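Long-range contacts in periplasmic aliphatic sulphonates-binding protein (Escherichia coli, PDB 2X26), which probably binds aliphatic sulphonates in the periplasm and delivers them to an ABC-type import system: residues K104-A109 / N152-A157; E47-G52 / A72-V77; A166-G171 / A235-S240; N182-F187 / A255-L260; S116-L121 / D266-N271. All blocks are in the same frame, centred on the assembly; numbering follows the deposited sequence.

Interaction 1: residues K104-A109 / N152-A157; sequences KGHKVA and NVDAWA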
# COMPACT_ATOMS: atom_id res chain seq x y z
N LYS A 104 -25.91 -4.05 -12.99
CA LYS A 104 -26.36 -3.26 -14.16
C LYS A 104 -27.52 -2.34 -13.78
O LYS A 104 -28.50 -2.81 -13.24
CB LYS A 104 -26.81 -4.18 -15.30
CG LYS A 104 -27.03 -3.44 -16.62
CD LYS A 104 -26.98 -4.37 -17.83
CE LYS A 104 -27.18 -3.58 -19.13
NZ LYS A 104 -27.24 -4.48 -20.38
N GLY A 105 -27.39 -1.04 -14.06
CA GLY A 105 -28.48 -0.10 -13.82
C GLY A 105 -28.57 0.44 -12.40
O GLY A 105 -29.39 1.33 -12.12
N HIS A 106 -27.74 -0.07 -11.49
CA HIS A 106 -27.80 0.33 -10.07
C HIS A 106 -26.75 1.35 -9.66
O HIS A 106 -25.80 1.61 -10.40
CB HIS A 106 -27.74 -0.90 -9.16
CG HIS A 106 -28.99 -1.73 -9.19
ND1 HIS A 106 -29.03 -3.00 -9.71
CD2 HIS A 106 -30.25 -1.44 -8.79
CE1 HIS A 106 -30.26 -3.47 -9.63
NE2 HIS A 106 -31.02 -2.54 -9.07
N LYS A 107 -26.94 1.95 -8.46
CA LYS A 107 -26.02 2.94 -7.94
C LYS A 107 -24.94 2.26 -7.09
O LYS A 107 -25.25 1.50 -6.17
CB LYS A 107 -26.75 3.99 -7.09
CG LYS A 107 -27.89 4.70 -7.79
CD LYS A 107 -28.70 5.45 -6.70
CE LYS A 107 -30.16 5.53 -6.98
NZ LYS A 107 -30.49 6.72 -7.79
N VAL A 108 -23.68 2.52 -7.43
CA VAL A 108 -22.59 1.94 -6.67
C VAL A 108 -21.71 3.06 -6.11
O VAL A 108 -21.14 3.84 -6.90
CB VAL A 108 -21.77 1.02 -7.58
CG1 VAL A 108 -20.61 0.36 -6.78
CG2 VAL A 108 -22.66 -0.09 -8.25
N ALA A 109 -21.51 3.09 -4.79
CA ALA A 109 -20.66 4.10 -4.19
C ALA A 109 -19.22 3.60 -4.09
O ALA A 109 -19.01 2.42 -3.79
CB ALA A 109 -21.15 4.42 -2.81
N ASN A 152 -29.40 4.66 -0.09
CA ASN A 152 -29.27 5.59 -1.20
C ASN A 152 -28.39 5.07 -2.36
O ASN A 152 -28.55 5.49 -3.51
CB ASN A 152 -28.82 6.96 -0.71
CG ASN A 152 -29.97 7.74 -0.05
OD1 ASN A 152 -31.12 7.43 -0.25
ND2 ASN A 152 -29.63 8.73 0.74
N VAL A 153 -27.57 4.04 -2.08
CA VAL A 153 -26.91 3.28 -3.13
C VAL A 153 -27.15 1.80 -2.87
O VAL A 153 -27.53 1.41 -1.76
CB VAL A 153 -25.35 3.53 -3.20
CG1 VAL A 153 -25.06 4.90 -3.73
CG2 VAL A 153 -24.70 3.33 -1.85
N ASP A 154 -26.99 0.98 -3.89
CA ASP A 154 -27.24 -0.45 -3.70
C ASP A 154 -26.03 -1.27 -3.35
O ASP A 154 -26.16 -2.40 -2.89
CB ASP A 154 -27.97 -1.02 -4.90
CG ASP A 154 -29.29 -0.29 -5.11
OD1 ASP A 154 -30.02 -0.15 -4.09
OD2 ASP A 154 -29.50 0.22 -6.22
N ALA A 155 -24.85 -0.72 -3.60
CA ALA A 155 -23.61 -1.43 -3.35
C ALA A 155 -22.52 -0.42 -3.01
O ALA A 155 -22.60 0.74 -3.44
CB ALA A 155 -23.20 -2.26 -4.58
N TRP A 156 -21.51 -0.87 -2.27
CA TRP A 156 -20.41 -0.03 -1.80
C TRP A 156 -19.11 -0.80 -2.04
O TRP A 156 -18.90 -1.92 -1.52
CB TRP A 156 -20.57 0.33 -0.32
CG TRP A 156 -19.50 1.22 0.28
CD1 TRP A 156 -18.71 2.10 -0.38
CD2 TRP A 156 -19.17 1.34 1.66
NE1 TRP A 156 -17.87 2.75 0.51
CE2 TRP A 156 -18.15 2.30 1.77
CE3 TRP A 156 -19.62 0.70 2.82
CZ2 TRP A 156 -17.56 2.64 2.98
CZ3 TRP A 156 -19.04 1.05 4.04
CH2 TRP A 156 -18.02 2.01 4.10
N ALA A 157 -18.26 -0.24 -2.88
CA ALA A 157 -16.97 -0.87 -3.13
C ALA A 157 -15.98 -0.17 -2.23
O ALA A 157 -15.86 1.07 -2.27
CB ALA A 157 -16.59 -0.74 -4.60
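Lys107 and Val153 meet where two parallel strands start to run together. From Lys107, CB lies 3.9 Å from Val153 CG1; CG turns beside the backbone N (chi1 -56°), and beyond it CD passes 3.2 Å from Asn152 O. CE is still near that carbonyl, but the chain bends at chi3 and chi4, and NZ ends up directed away from segment 152-157. The backbone of Lys107 works harder: its O receives a hydrogen bond from Asp154 N (2.9 Å) and a weak, longer one from Ala155 N, two successive amides converging on one carbonyl. Ala109 N donates to Ala155 O at 2.9 Å, and Ala109 O takes a nearly straight bond from Ala157 N. Ala109 O also lies in the plane of the Trp156 indole, at its CD1 edge. Ala109 CB packs against Val153 CG2 at 3.8 Å, while on the other face of the sheet Val108 CG1 approaches Ala155 CB. At the partly exposed start, the His106 ring stands across the Asp154 carboxylate with the planes 89° apart, CD2 3.2 Å from OD2; ND1 bonds instead to Asp102 O. Helix 141-149 covers the Ala109 and Trp156 face. From 107-110 the chain reaches 155-159 by way of helix 115-126, strand 135-138 and helix 141-149; the three strands form the parallel part of the mixed sheet in one lobe of a type 2 periplasmic binding protein.

Interaction 2: residues E47-G52 / A72-V77; sequences EALNVG and ADLVYV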
# COMPACT_ATOMS: atom_id res chain seq x y z
N GLU A 47 3.59 13.02 -2.43
CA GLU A 47 3.92 14.43 -2.53
C GLU A 47 5.15 14.75 -1.67
O GLU A 47 6.10 15.40 -2.11
CB GLU A 47 2.70 15.30 -2.17
CG GLU A 47 1.59 15.10 -3.23
CD GLU A 47 0.34 15.95 -3.07
OE1 GLU A 47 0.03 16.43 -1.95
OE2 GLU A 47 -0.35 16.15 -4.12
N ALA A 48 5.13 14.28 -0.43
CA ALA A 48 6.25 14.47 0.47
C ALA A 48 7.51 13.76 -0.06
O ALA A 48 8.61 14.32 -0.02
CB ALA A 48 5.87 13.96 1.90
N LEU A 49 7.35 12.54 -0.55
CA LEU A 49 8.48 11.84 -1.11
C LEU A 49 9.09 12.60 -2.27
O LEU A 49 10.33 12.63 -2.45
CB LEU A 49 8.01 10.43 -1.55
CG LEU A 49 9.11 9.35 -1.67
CD1 LEU A 49 9.90 9.05 -0.41
CD2 LEU A 49 8.41 8.07 -2.06
N ASN A 50 8.22 13.21 -3.07
CA ASN A 50 8.65 13.92 -4.25
C ASN A 50 9.31 15.30 -4.01
O ASN A 50 10.04 15.77 -4.87
CB ASN A 50 7.50 14.11 -5.21
CG ASN A 50 7.99 14.22 -6.66
OD1 ASN A 50 7.56 15.09 -7.43
ND2 ASN A 50 8.91 13.36 -7.00
N VAL A 51 8.99 15.93 -2.89
CA VAL A 51 9.67 17.17 -2.50
C VAL A 51 10.87 16.84 -1.64
O VAL A 51 11.66 17.72 -1.35
CB VAL A 51 8.75 18.26 -1.82
CG1 VAL A 51 7.70 18.76 -2.78
CG2 VAL A 51 8.05 17.74 -0.58
N GLY A 52 11.00 15.58 -1.22
CA GLY A 52 12.20 15.11 -0.52
C GLY A 52 12.11 15.25 0.99
O GLY A 52 13.15 15.22 1.65
N ALA A 72 7.09 12.14 -11.56
CA ALA A 72 7.91 11.86 -10.39
C ALA A 72 8.81 10.67 -10.66
O ALA A 72 8.40 9.68 -11.32
CB ALA A 72 7.08 11.68 -9.15
N ASP A 73 10.06 10.76 -10.23
CA ASP A 73 11.04 9.70 -10.53
C ASP A 73 11.10 8.68 -9.37
O ASP A 73 12.11 8.01 -9.16
CB ASP A 73 12.43 10.27 -10.82
CG ASP A 73 13.42 9.21 -11.38
OD1 ASP A 73 12.99 8.18 -11.97
OD2 ASP A 73 14.64 9.42 -11.21
N LEU A 74 9.99 8.50 -8.68
CA LEU A 74 9.97 7.62 -7.50
C LEU A 74 10.02 6.16 -7.90
O LEU A 74 9.30 5.77 -8.82
CB LEU A 74 8.70 7.84 -6.75
CG LEU A 74 8.46 9.30 -6.45
CD1 LEU A 74 7.09 9.39 -5.76
CD2 LEU A 74 9.58 9.85 -5.54
N VAL A 75 10.84 5.36 -7.25
CA VAL A 75 11.08 3.99 -7.69
C VAL A 75 10.41 3.03 -6.74
O VAL A 75 10.34 3.30 -5.52
CB VAL A 75 12.58 3.67 -7.79
CG1 VAL A 75 13.21 4.50 -8.90
CG2 VAL A 75 13.33 3.90 -6.48
N TYR A 76 9.95 1.90 -7.30
CA TYR A 76 9.41 0.81 -6.48
C TYR A 76 10.59 0.01 -5.94
O TYR A 76 11.34 -0.61 -6.71
CB TYR A 76 8.56 -0.11 -7.35
CG TYR A 76 7.38 0.55 -8.02
CD1 TYR A 76 6.12 0.62 -7.38
CD2 TYR A 76 7.48 1.03 -9.30
CE1 TYR A 76 5.00 1.21 -8.02
CE2 TYR A 76 6.38 1.64 -9.96
CZ TYR A 76 5.15 1.73 -9.30
OH TYR A 76 4.06 2.30 -9.93
N VAL A 77 10.77 0.04 -4.63
CA VAL A 77 11.85 -0.69 -4.00
C VAL A 77 11.43 -2.08 -3.49
O VAL A 77 12.28 -2.94 -3.29
CB VAL A 77 12.59 0.10 -2.86
CG1 VAL A 77 13.49 1.26 -3.44
CG2 VAL A 77 11.61 0.57 -1.74
O HOH W 1 10.75 13.03 -8.86
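Leu49 and Leu74 make the apolar half of this contact, between the end of helix 42-51 and the segment leading into strand 74-80. Leu49 CG lies 3.9 Å from Leu74 CD2, and Leu49 CD2 touches both methyls of Leu74, the two side chains crossing at a slant. Leu74 CD2 also comes within 3.9 Å of Asn50 ND2, so this one methyl meets two successive helix residues. An alanine in place of Leu74 would probably open a gap beside Leu49 and leave the Asn50 amide without its apolar neighbour on that side.

The polar half runs through water. Asn50 carries CG anti to the backbone N (chi1 -153°), and its ND2 approaches Ala72 CB to 3.3 Å. The same ND2 donates to a water at 2.6 Å, which also accepts from Asp73 N at 2.7 Å. No direct hydrogen bond joins the two segments. Asp73 turns its carboxylate to Arg192 in a salt bridge, and just beyond Asn50 the helix closes in a Schellman motif with Gly52 at positive phi.

Chemically, then, the buried side is apolar leucine packing, while at the exposed Asn50 a single water accepting from two N-H donors carries the polar link.

Interaction 3: residues A166-G171 / A235-S240; sequences ALLQGG and APVIAS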
# COMPACT_ATOMS: atom_id res chain seq x y z
N ALA A 166 -18.12 -2.70 8.65
CA ALA A 166 -19.47 -2.85 8.11
C ALA A 166 -19.95 -4.28 8.30
O ALA A 166 -21.12 -4.53 8.66
CB ALA A 166 -19.49 -2.49 6.63
N LEU A 167 -19.07 -5.23 8.04
CA LEU A 167 -19.39 -6.64 8.16
C LEU A 167 -19.87 -7.01 9.56
O LEU A 167 -20.87 -7.74 9.71
CB LEU A 167 -18.16 -7.49 7.76
CG LEU A 167 -18.34 -9.01 7.70
CD1 LEU A 167 -19.35 -9.44 6.63
CD2 LEU A 167 -17.04 -9.72 7.48
N LEU A 168 -19.18 -6.50 10.57
CA LEU A 168 -19.47 -6.89 11.95
C LEU A 168 -20.72 -6.24 12.50
O LEU A 168 -21.31 -6.77 13.45
CB LEU A 168 -18.28 -6.72 12.88
CG LEU A 168 -17.07 -7.62 12.52
CD1 LEU A 168 -15.97 -7.39 13.53
CD2 LEU A 168 -17.44 -9.09 12.51
N GLN A 169 -21.12 -5.13 11.88
CA GLN A 169 -22.38 -4.43 12.22
C GLN A 169 -23.56 -5.24 11.73
O GLN A 169 -24.70 -5.05 12.18
CB GLN A 169 -22.41 -3.01 11.63
CG GLN A 169 -23.65 -2.17 12.07
CD GLN A 169 -23.58 -0.70 11.67
OE1 GLN A 169 -23.72 -0.35 10.49
NE2 GLN A 169 -23.41 0.18 12.66
N GLY A 170 -23.29 -6.13 10.77
CA GLY A 170 -24.27 -7.06 10.28
C GLY A 170 -25.10 -6.49 9.14
O GLY A 170 -25.05 -5.30 8.85
N GLY A 171 -25.83 -7.37 8.48
CA GLY A 171 -26.75 -6.93 7.44
C GLY A 171 -26.15 -6.86 6.06
O GLY A 171 -26.89 -6.67 5.09
N ALA A 235 -11.27 -4.09 18.95
CA ALA A 235 -10.52 -5.34 18.78
C ALA A 235 -11.14 -6.36 17.81
O ALA A 235 -10.41 -6.89 16.97
CB ALA A 235 -10.23 -6.02 20.15
N PRO A 236 -12.47 -6.67 17.93
CA PRO A 236 -12.98 -7.63 16.91
C PRO A 236 -12.88 -7.15 15.47
O PRO A 236 -12.79 -7.98 14.54
CB PRO A 236 -14.45 -7.82 17.31
CG PRO A 236 -14.45 -7.53 18.84
CD PRO A 236 -13.52 -6.34 18.92
N VAL A 237 -12.95 -5.84 15.23
CA VAL A 237 -12.75 -5.31 13.86
C VAL A 237 -11.32 -5.58 13.37
O VAL A 237 -11.11 -6.02 12.22
CB VAL A 237 -13.13 -3.80 13.80
CG1 VAL A 237 -12.81 -3.22 12.41
CG2 VAL A 237 -14.64 -3.66 14.08
N ILE A 238 -10.35 -5.38 14.26
CA ILE A 238 -8.91 -5.64 13.97
C ILE A 238 -8.70 -7.14 13.73
O ILE A 238 -7.90 -7.51 12.84
CB ILE A 238 -8.00 -5.18 15.12
CG1 ILE A 238 -8.17 -3.67 15.35
CG2 ILE A 238 -6.52 -5.51 14.85
CD1 ILE A 238 -7.97 -2.85 14.10
N ALA A 239 -9.36 -7.98 14.53
CA ALA A 239 -9.23 -9.43 14.35
C ALA A 239 -9.65 -9.84 12.92
O ALA A 239 -8.95 -10.59 12.24
CB ALA A 239 -10.07 -10.18 15.37
N SER A 240 -10.84 -9.37 12.49
CA SER A 240 -11.37 -9.59 11.14
C SER A 240 -10.41 -9.02 10.10
O SER A 240 -10.09 -9.69 9.10
CB SER A 240 -12.72 -8.88 11.02
OG SER A 240 -13.36 -9.13 9.77
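Leu168 does nearly all the touching here, and it does so with one methyl. Its CG is anti to the carbonyl carbon (chi1 -64°) and its CD1 is anti to CA (chi2 -178°), an extended leucine shape that pushes CD1 against the first turn of helix 235-243. There CD1 lies 3.4 Å from Pro236 O and 3.8 Å from Val237 N, over the peptide link that joins those two residues. Around that link it meets Pro236 CB at 4.1 Å and Val237 CG2 at 4.0 Å. Val237 has CG1 anti to the backbone N (chi1 175°), which leaves CG2 beside that N and on the flank where Leu168 arrives. Ser240, one turn on, adds a looser contact: its CB is 4.4 Å from the same Leu168 methyl, and its OG is equally distant from Leu167 CD2. That hydroxyl is hydrogen-bonded to Ser164 OG, so the polar link between the two helices lies one turn before Leu167 and Leu168. Pro236 O, besides facing the methyl, accepts the helical bond from Ser240 N. The contact is small and lies at the surface, while the buried Ile238 packs on helix 220-231. The C-terminal turn of helix 162-169 thus rests against the N-terminal turn of helix 235-243, a local helix-to-helix touch within the alpha/beta fold of a periplasmic solute-binding protein.

Interaction 4: residues N182-F187 / A255-L260; sequences NQTGSF and AEVAAL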
# COMPACT_ATOMS: atom_id res chain seq x y z
N ASN A 182 -6.81 -10.92 -10.18
CA ASN A 182 -5.34 -10.86 -10.33
C ASN A 182 -4.78 -9.51 -9.91
O ASN A 182 -4.28 -8.71 -10.71
CB ASN A 182 -4.86 -11.26 -11.73
CG ASN A 182 -5.09 -12.72 -12.03
OD1 ASN A 182 -5.95 -13.37 -11.41
ND2 ASN A 182 -4.34 -13.26 -12.99
N GLN A 183 -4.88 -9.26 -8.62
CA GLN A 183 -4.35 -8.05 -8.05
C GLN A 183 -2.81 -8.00 -7.95
O GLN A 183 -2.11 -9.00 -8.01
CB GLN A 183 -5.03 -7.85 -6.72
CG GLN A 183 -6.53 -7.63 -6.87
CD GLN A 183 -7.13 -7.17 -5.59
OE1 GLN A 183 -6.91 -7.78 -4.55
NE2 GLN A 183 -7.89 -6.08 -5.62
N THR A 184 -2.27 -6.79 -7.79
CA THR A 184 -0.81 -6.57 -7.90
C THR A 184 -0.01 -6.65 -6.59
O THR A 184 1.07 -7.25 -6.52
CB THR A 184 -0.64 -5.16 -8.47
OG1 THR A 184 -1.25 -5.14 -9.75
CG2 THR A 184 0.88 -4.76 -8.61
N GLY A 185 -0.55 -6.04 -5.55
CA GLY A 185 0.16 -6.00 -4.26
C GLY A 185 0.33 -4.54 -3.81
O GLY A 185 -0.12 -3.63 -4.49
N SER A 186 0.92 -4.31 -2.63
CA SER A 186 1.19 -2.93 -2.21
C SER A 186 2.67 -2.70 -2.25
O SER A 186 3.47 -3.66 -2.33
CB SER A 186 0.66 -2.63 -0.81
OG SER A 186 1.11 -3.63 0.11
N PHE A 187 3.06 -1.44 -2.23
CA PHE A 187 4.47 -1.12 -2.55
C PHE A 187 5.20 -0.28 -1.52
O PHE A 187 4.59 0.38 -0.66
CB PHE A 187 4.55 -0.35 -3.85
CG PHE A 187 4.18 -1.17 -5.06
CD1 PHE A 187 5.07 -2.14 -5.57
CD2 PHE A 187 2.96 -0.98 -5.65
CE1 PHE A 187 4.74 -2.88 -6.75
CE2 PHE A 187 2.57 -1.74 -6.82
CZ PHE A 187 3.48 -2.70 -7.36
N ALA A 255 9.33 -9.37 -12.67
CA ALA A 255 8.76 -9.09 -14.00
C ALA A 255 7.24 -9.24 -14.06
O ALA A 255 6.57 -8.46 -14.76
CB ALA A 255 9.39 -10.05 -15.03
N GLU A 256 6.74 -10.25 -13.36
CA GLU A 256 5.30 -10.53 -13.30
C GLU A 256 4.53 -9.38 -12.63
O GLU A 256 3.50 -8.90 -13.13
CB GLU A 256 5.04 -11.86 -12.57
CG GLU A 256 3.58 -12.25 -12.53
CD GLU A 256 3.31 -13.59 -11.84
OE1 GLU A 256 4.16 -14.50 -11.89
OE2 GLU A 256 2.21 -13.71 -11.25
N VAL A 257 5.05 -8.93 -11.50
CA VAL A 257 4.36 -7.85 -10.76
C VAL A 257 4.43 -6.58 -11.62
O VAL A 257 3.45 -5.82 -11.74
CB VAL A 257 4.99 -7.66 -9.38
CG1 VAL A 257 4.42 -6.42 -8.73
CG2 VAL A 257 4.70 -8.91 -8.48
N ALA A 258 5.59 -6.35 -12.24
CA ALA A 258 5.73 -5.17 -13.08
C ALA A 258 4.68 -5.14 -14.16
O ALA A 258 4.14 -4.08 -14.44
CB ALA A 258 7.11 -5.14 -13.74
N ALA A 259 4.47 -6.29 -14.82
CA ALA A 259 3.49 -6.40 -15.88
C ALA A 259 2.09 -6.14 -15.36
O ALA A 259 1.27 -5.52 -16.07
CB ALA A 259 3.57 -7.79 -16.56
N LEU A 260 1.78 -6.64 -14.15
CA LEU A 260 0.42 -6.36 -13.58
C LEU A 260 0.26 -4.88 -13.30
O LEU A 260 -0.80 -4.30 -13.54
CB LEU A 260 0.09 -7.15 -12.30
CG LEU A 260 0.09 -8.65 -12.50
CD1 LEU A 260 0.26 -9.37 -11.15
CD2 LEU A 260 -1.23 -9.06 -13.21
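Thr184 and Leu260 pass each other in opposite directions, with Thr184 OG1 3.5 Å from Leu260 CB. The other branch of the threonine turns to a different residue: CG2, anti to the backbone N, lies 3.9 Å from Val257 CG1. Thr184 therefore fits against Val257 and Leu260, which are three residues apart on helix 255-270, using its oxygen for one and its methyl for the other. Val257 CG1 has a second neighbour in Phe187, whose CE1 and CZ are both 4.1 Å away; ring and methyl meet obliquely. Replacing Thr184 by a glycine would probably leave Val257 CG1 with less packing on the threonine side and Leu260 CB without the oxygen beside it. At its far end Leu260 sets its two methyls against two successive carbonyls of the incoming chain, CD1 4.0 Å from Gln183 O and CD2 4.0 Å from Asn182 O. No hydrogen bond crosses between the segments, so the fit rests on van der Waals contact.

Residues 182-185 lead into strand 186-191, which runs antiparallel to its neighbours 56-59 and 74-80 in the mixed sheet of one lobe, as in type 2 periplasmic binding proteins where the chain returns from the other lobe. Gly185 has a positive phi of 124°, and a CB there would collide with the carbonyl O of Thr184. A second shell surrounds both partners. The Phe187 ring meets that of Tyr76 and touches Val79, which also packs on Val257; Gln261 touches both Thr184 and Phe187. On the helix, Val257 N donates to Asn254 OD1.

Interaction 5: residues S116-L121 / D266-N271; sequences SHNLLL and DLFYEN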
# COMPACT_ATOMS: atom_id res chain seq x y z
N SER A 116 -10.74 0.90 -4.88
CA SER A 116 -12.11 0.43 -5.16
C SER A 116 -12.57 0.76 -6.61
O SER A 116 -13.31 -0.02 -7.20
CB SER A 116 -13.14 0.96 -4.16
OG SER A 116 -12.81 0.47 -2.85
N HIS A 117 -12.14 1.92 -7.13
CA HIS A 117 -12.44 2.31 -8.54
C HIS A 117 -11.78 1.25 -9.43
O HIS A 117 -12.41 0.78 -10.40
CB HIS A 117 -11.88 3.75 -8.78
CG HIS A 117 -12.28 4.39 -10.08
ND1 HIS A 117 -12.40 5.76 -10.22
CD2 HIS A 117 -12.50 3.86 -11.31
CE1 HIS A 117 -12.71 6.05 -11.48
NE2 HIS A 117 -12.79 4.91 -12.16
N ASN A 118 -10.55 0.82 -9.11
CA ASN A 118 -9.85 -0.16 -9.93
C ASN A 118 -10.60 -1.50 -9.85
O ASN A 118 -10.85 -2.15 -10.87
CB ASN A 118 -8.38 -0.29 -9.46
CG ASN A 118 -7.60 -1.29 -10.22
OD1 ASN A 118 -7.45 -1.19 -11.45
ND2 ASN A 118 -7.02 -2.27 -9.51
N LEU A 119 -10.97 -1.90 -8.63
CA LEU A 119 -11.65 -3.20 -8.42
C LEU A 119 -12.93 -3.19 -9.21
O LEU A 119 -13.24 -4.15 -9.91
CB LEU A 119 -12.00 -3.45 -6.94
CG LEU A 119 -12.84 -4.73 -6.68
CD1 LEU A 119 -11.91 -5.77 -6.34
CD2 LEU A 119 -13.71 -4.55 -5.51
N LEU A 120 -13.66 -2.08 -9.13
CA LEU A 120 -14.97 -2.00 -9.77
C LEU A 120 -14.88 -2.02 -11.28
O LEU A 120 -15.67 -2.75 -11.91
CB LEU A 120 -15.78 -0.78 -9.29
CG LEU A 120 -17.20 -0.71 -9.82
CD1 LEU A 120 -18.10 -1.92 -9.38
CD2 LEU A 120 -17.83 0.64 -9.42
N LEU A 121 -13.96 -1.25 -11.88
CA LEU A 121 -13.75 -1.33 -13.35
C LEU A 121 -13.47 -2.77 -13.78
O LEU A 121 -14.05 -3.23 -14.77
CB LEU A 121 -12.55 -0.47 -13.80
CG LEU A 121 -12.78 1.04 -13.91
CD1 LEU A 121 -11.45 1.71 -14.18
CD2 LEU A 121 -13.71 1.30 -15.07
N ASP A 266 -2.02 1.28 -17.58
CA ASP A 266 -2.70 1.41 -18.87
C ASP A 266 -4.20 1.63 -18.71
O ASP A 266 -4.75 2.54 -19.34
CB ASP A 266 -2.45 0.21 -19.78
CG ASP A 266 -0.97 0.00 -20.10
OD1 ASP A 266 -0.15 0.92 -19.92
OD2 ASP A 266 -0.65 -1.12 -20.52
N LEU A 267 -4.84 0.84 -17.84
CA LEU A 267 -6.27 1.00 -17.55
C LEU A 267 -6.60 2.43 -17.08
O LEU A 267 -7.56 3.05 -17.56
CB LEU A 267 -6.71 0.01 -16.46
CG LEU A 267 -8.22 -0.03 -16.13
CD1 LEU A 267 -9.02 -0.40 -17.40
CD2 LEU A 267 -8.56 -0.97 -14.93
N PHE A 268 -5.80 2.94 -16.15
CA PHE A 268 -6.00 4.29 -15.66
C PHE A 268 -5.80 5.36 -16.73
O PHE A 268 -6.63 6.27 -16.85
CB PHE A 268 -5.21 4.57 -14.37
CG PHE A 268 -5.95 4.14 -13.12
CD1 PHE A 268 -6.41 2.83 -12.99
CD2 PHE A 268 -6.17 5.04 -12.06
CE1 PHE A 268 -7.12 2.44 -11.82
CE2 PHE A 268 -6.86 4.65 -10.94
CZ PHE A 268 -7.32 3.35 -10.80
N TYR A 269 -4.77 5.22 -17.57
CA TYR A 269 -4.57 6.15 -18.68
C TYR A 269 -5.74 6.07 -19.68
O TYR A 269 -6.20 7.10 -20.22
CB TYR A 269 -3.27 5.85 -19.42
CG TYR A 269 -3.09 6.59 -20.74
CD1 TYR A 269 -2.89 7.97 -20.76
CD2 TYR A 269 -3.08 5.90 -21.96
CE1 TYR A 269 -2.70 8.66 -21.96
CE2 TYR A 269 -2.89 6.58 -23.17
CZ TYR A 269 -2.70 7.96 -23.15
OH TYR A 269 -2.51 8.64 -24.34
N GLU A 270 -6.17 4.84 -19.98
CA GLU A 270 -7.25 4.61 -20.98
C GLU A 270 -8.55 5.26 -20.53
O GLU A 270 -9.35 5.70 -21.36
CB GLU A 270 -7.50 3.13 -21.25
CG GLU A 270 -6.42 2.50 -22.12
CD GLU A 270 -6.34 0.97 -21.99
OE1 GLU A 270 -7.19 0.37 -21.28
OE2 GLU A 270 -5.40 0.39 -22.59
N ASN A 271 -8.72 5.37 -19.23
CA ASN A 271 -9.93 5.99 -18.69
C ASN A 271 -9.70 7.44 -18.28
O ASN A 271 -10.49 8.00 -17.54
CB ASN A 271 -10.46 5.17 -17.51
CG ASN A 271 -11.05 3.86 -17.95
OD1 ASN A 271 -12.26 3.76 -18.19
ND2 ASN A 271 -10.19 2.82 -18.06
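Asn118, following a His117 whose ring edge lies against Leu121 of its own helix, meets Leu267 and Phe268 where helix 115-126 crosses the end of helix 255-270. Asn118 has CG anti to the backbone N (chi1 179°). Its CB is 3.8 Å from Phe268 CE1, in the plane of the ring at its edge. Its OD1 is 3.7 Å from the same ring carbon and equally far from Leu267 CD2, and the amide and ring planes are 52° apart. The main polar partner of that oxygen is Arg122 NE, one turn along, so the carbonyl lies among carbons on one flank while its hydrogen bond stays within its own helix. Leu119 and Leu120 pack on the sheet instead, and the contact resumes at Leu121. There CD1 lies 4.0 Å from Leu267 CD2, the two leucines sliding past each other in opposite directions, and Leu121 CD2 is 4.2 Å from Asn271 OD1. Asn271 is held in turn: its ND2 gives Leu267 O a straight hydrogen bond of 2.7 Å, and its backbone N reaches the same oxygen from the opposite face of the carbonyl plane, closing the helix end. The axes of the short helical segments stand 89° apart and 11.6 Å at closest approach, so the side chains bridge a wide separation. Behind the contact, helix 115-126 rests through Leu120 on strands 107-110 and 87-92, and Leu273 in the loop after helix 255-270 touches both His117 and Phe268.

How the interactions relate
Helix 115-126 of interaction 5 lies on the sheet of interaction 1: Val108 CG1 is 3.8 Å from Leu120 CD2, and Ala157 O is 3.2 Å from Ser116 OG. Interactions 2 and 4 meet at the other sheet, where Tyr76 CD1 lies 3.5 Å from Phe187 CD1 and strands 74-80 and 186-191 are neighbours. Interactions 4 and 5, centres 15 Å apart, both use helix 255-270, which thus meets strand 186-191 of one sheet and helix 115-126, which rests on the other; Gln183 NE2 packs on Leu119 CD1 at 4.1 Å. Interaction 3 lies at the surface, its nearest atoms about 4 Å from those of interaction 1, without touching, and its centre 35 Å from that of interaction 2.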